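Local coordinates for protein putative nitroreductase (Thermotoga maritima, PDB 1VKW) that is a putative nitroreductase of the FMN-dependent nitroreductase clan, probably an oxidoreductase, whose substrate is not established, at residues K51-K56 with V78-Q83. Sequence-based numbering, arbitrary orientation.
Sequences KKLDWK and VEYGFQ
Two N-H groups of the loop grip the side-chain oxygen of Gln83: the backbone N of Leu53 lies 2.9 Å from OE1, in the carbonyl plane and on a lone pair, while NE1 of Trp55 reaches the same OE1 at 3.1 Å, tilted 22° from that plane. The amide's other end gives as well as its oxygen takes, which is why glutamine suits this place. Its NE2 donates to the carbonyl O of Lys51 at 2.9 Å and, one helical turn back, to OE2 of Glu79 at 2.8 Å, so bonds at both ends fix the amide's rotation. An alanine in place of Gln83 would probably leave the indole N-H of Trp55 and the backbone N of Leu53 without their shared acceptor. The carboxylate of Glu79 also accepts from the backbone N of Ile49 and Thr50. Beside these bonds the apolar groups pack: Trp55 sets CH2 over the centre of the Tyr80 ring, 3.5 Å above its plane, the six-membered rings inclined at 42°. Leu53, CG anti to its carbonyl carbon (chi1 -62°), brings CD1 to 3.5 Å from CD1 of Tyr80, a branched aliphatic chain fitting against the ring, whose OH is hydrogen-bonded to Tyr111 O and Ala68 N. This is packing of a loop on helix 74-93, whose side chains hydrogen-bond the backbone leading from helix 35-43 into outermost sheet strand 56-58.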
loop_
_atom_site.group_PDB
_atom_site.type_symbol
_atom_site.label_atom_id
_atom_site.label_comp_id
_atom_site.label_asym_id
_atom_site.label_seq_id
_atom_site.Cartn_x
_atom_site.Cartn_y
_atom_site.Cartn_z
ATOM N N LYS A 51 -9.943 -11.363 7.070
ATOM C CA LYS A 51 -9.061 -12.513 7.126
ATOM C C LYS A 51 -7.710 -12.192 6.501
ATOM O O LYS A 51 -7.626 -11.440 5.529
ATOM C CB LYS A 51 -9.711 -13.730 6.448
ATOM C CG LYS A 51 -9.391 -13.908 4.966
ATOM C CD LYS A 51 -10.252 -14.991 4.340
ATOM C CE LYS A 51 -9.898 -15.217 2.872
ATOM N NZ LYS A 51 -8.570 -15.871 2.701
ATOM N N LYS A 52 -6.660 -12.769 7.082
ATOM C CA LYS A 52 -5.300 -12.619 6.579
ATOM C C LYS A 52 -5.156 -13.538 5.387
ATOM O O LYS A 52 -5.484 -14.715 5.475
ATOM C CB LYS A 52 -4.282 -12.999 7.663
ATOM C CG LYS A 52 -2.818 -12.792 7.267
ATOM C CD LYS A 52 -1.845 -13.242 8.367
ATOM C CE LYS A 52 -1.735 -14.762 8.460
ATOM N NZ LYS A 52 -0.665 -15.223 9.412
ATOM N N LEU A 53 -4.669 -13.010 4.273
ATOM C CA LEU A 53 -4.451 -13.834 3.085
ATOM C C LEU A 53 -3.210 -14.701 3.224
ATOM O O LEU A 53 -2.429 -14.535 4.156
ATOM C CB LEU A 53 -4.358 -12.957 1.836
ATOM C CG LEU A 53 -5.631 -12.162 1.534
ATOM C CD1 LEU A 53 -5.461 -11.434 0.222
ATOM C CD2 LEU A 53 -6.876 -13.049 1.495
ATOM N N ASP A 54 -3.059 -15.643 2.296
ATOM C CA ASP A 54 -1.940 -16.576 2.291
ATOM C C ASP A 54 -0.874 -16.079 1.316
ATOM O O ASP A 54 -0.831 -16.485 0.152
ATOM C CB ASP A 54 -2.436 -17.975 1.904
ATOM C CG ASP A 54 -1.388 -19.046 2.098
ATOM O OD1 ASP A 54 -0.270 -18.721 2.552
ATOM O OD2 ASP A 54 -1.599 -20.247 1.820
ATOM N N TRP A 55 -0.012 -15.191 1.800
ATOM C CA TRP A 55 0.977 -14.554 0.937
ATOM C C TRP A 55 2.137 -15.489 0.602
ATOM O O TRP A 55 2.639 -16.236 1.455
ATOM C CB TRP A 55 1.467 -13.234 1.539
ATOM C CG TRP A 55 0.383 -12.215 1.538
ATOM C CD1 TRP A 55 -0.420 -11.873 2.580
ATOM C CD2 TRP A 55 -0.059 -11.442 0.418
ATOM N NE1 TRP A 55 -1.318 -10.908 2.188
ATOM C CE2 TRP A 55 -1.122 -10.629 0.861
ATOM C CE3 TRP A 55 0.344 -11.343 -0.923
ATOM C CZ2 TRP A 55 -1.788 -9.729 0.018
ATOM C CZ3 TRP A 55 -0.313 -10.442 -1.758
ATOM C CH2 TRP A 55 -1.370 -9.652 -1.283
ATOM N N LYS A 56 2.523 -15.444 -0.671
ATOM C CA LYS A 56 3.564 -16.289 -1.228
ATOM C C LYS A 56 4.612 -15.390 -1.860
ATOM O O LYS A 56 4.278 -14.335 -2.416
ATOM C CB LYS A 56 2.977 -17.216 -2.287
ATOM C CG LYS A 56 1.877 -18.144 -1.779
ATOM C CD LYS A 56 2.371 -19.045 -0.653
ATOM C CE LYS A 56 1.592 -20.353 -0.593
ATOM N NZ LYS A 56 0.118 -20.142 -0.553
ATOM N N VAL A 78 -10.617 -5.977 -1.802
ATOM C CA VAL A 78 -10.198 -4.870 -0.913
ATOM C C VAL A 78 -9.124 -5.385 0.054
ATOM O O VAL A 78 -8.105 -4.724 0.268
ATOM C CB VAL A 78 -11.405 -4.246 -0.149
ATOM C CG1 VAL A 78 -10.954 -3.267 0.917
ATOM C CG2 VAL A 78 -12.319 -3.532 -1.100
ATOM N N GLU A 79 -9.356 -6.576 0.608
ATOM C CA GLU A 79 -8.402 -7.256 1.478
ATOM C C GLU A 79 -7.060 -7.426 0.787
ATOM O O GLU A 79 -6.019 -7.154 1.383
ATOM C CB GLU A 79 -8.951 -8.640 1.890
ATOM C CG GLU A 79 -8.279 -9.250 3.111
ATOM C CD GLU A 79 -8.622 -8.503 4.389
ATOM O OE1 GLU A 79 -9.754 -8.673 4.895
ATOM O OE2 GLU A 79 -7.763 -7.751 4.885
ATOM N N TYR A 80 -7.091 -7.889 -0.466
ATOM C CA TYR A 80 -5.869 -8.083 -1.253
ATOM C C TYR A 80 -5.093 -6.768 -1.404
ATOM O O TYR A 80 -3.891 -6.709 -1.134
ATOM C CB TYR A 80 -6.190 -8.699 -2.624
ATOM C CG TYR A 80 -4.975 -9.320 -3.295
ATOM C CD1 TYR A 80 -4.649 -10.652 -3.087
ATOM C CD2 TYR A 80 -4.135 -8.564 -4.110
ATOM C CE1 TYR A 80 -3.530 -11.222 -3.679
ATOM C CE2 TYR A 80 -3.008 -9.135 -4.715
ATOM C CZ TYR A 80 -2.712 -10.464 -4.489
ATOM O OH TYR A 80 -1.601 -11.043 -5.072
ATOM N N GLY A 81 -5.790 -5.710 -1.807
ATOM C CA GLY A 81 -5.189 -4.383 -1.902
ATOM C C GLY A 81 -4.671 -3.863 -0.574
ATOM O O GLY A 81 -3.570 -3.334 -0.498
ATOM N N PHE A 82 -5.462 -4.050 0.481
ATOM C CA PHE A 82 -5.131 -3.550 1.820
ATOM C C PHE A 82 -3.861 -4.205 2.381
ATOM O O PHE A 82 -2.932 -3.518 2.818
ATOM C CB PHE A 82 -6.327 -3.781 2.752
ATOM C CG PHE A 82 -6.179 -3.150 4.115
ATOM C CD1 PHE A 82 -6.231 -1.763 4.265
ATOM C CD2 PHE A 82 -5.993 -3.939 5.246
ATOM C CE1 PHE A 82 -6.100 -1.174 5.528
ATOM C CE2 PHE A 82 -5.851 -3.356 6.506
ATOM C CZ PHE A 82 -5.905 -1.968 6.646
ATOM N N GLN A 83 -3.809 -5.532 2.333
ATOM C CA GLN A 83 -2.645 -6.260 2.825
ATOM C C GLN A 83 -1.459 -6.120 1.888
ATOM O O GLN A 83 -0.326 -5.983 2.341
ATOM C CB GLN A 83 -2.987 -7.734 3.053
ATOM C CG GLN A 83 -3.906 -7.945 4.237
ATOM C CD GLN A 83 -4.386 -9.378 4.369
ATOM O OE1 GLN A 83 -3.638 -10.321 4.120
ATOM N NE2 GLN A 83 -5.641 -9.541 4.766
#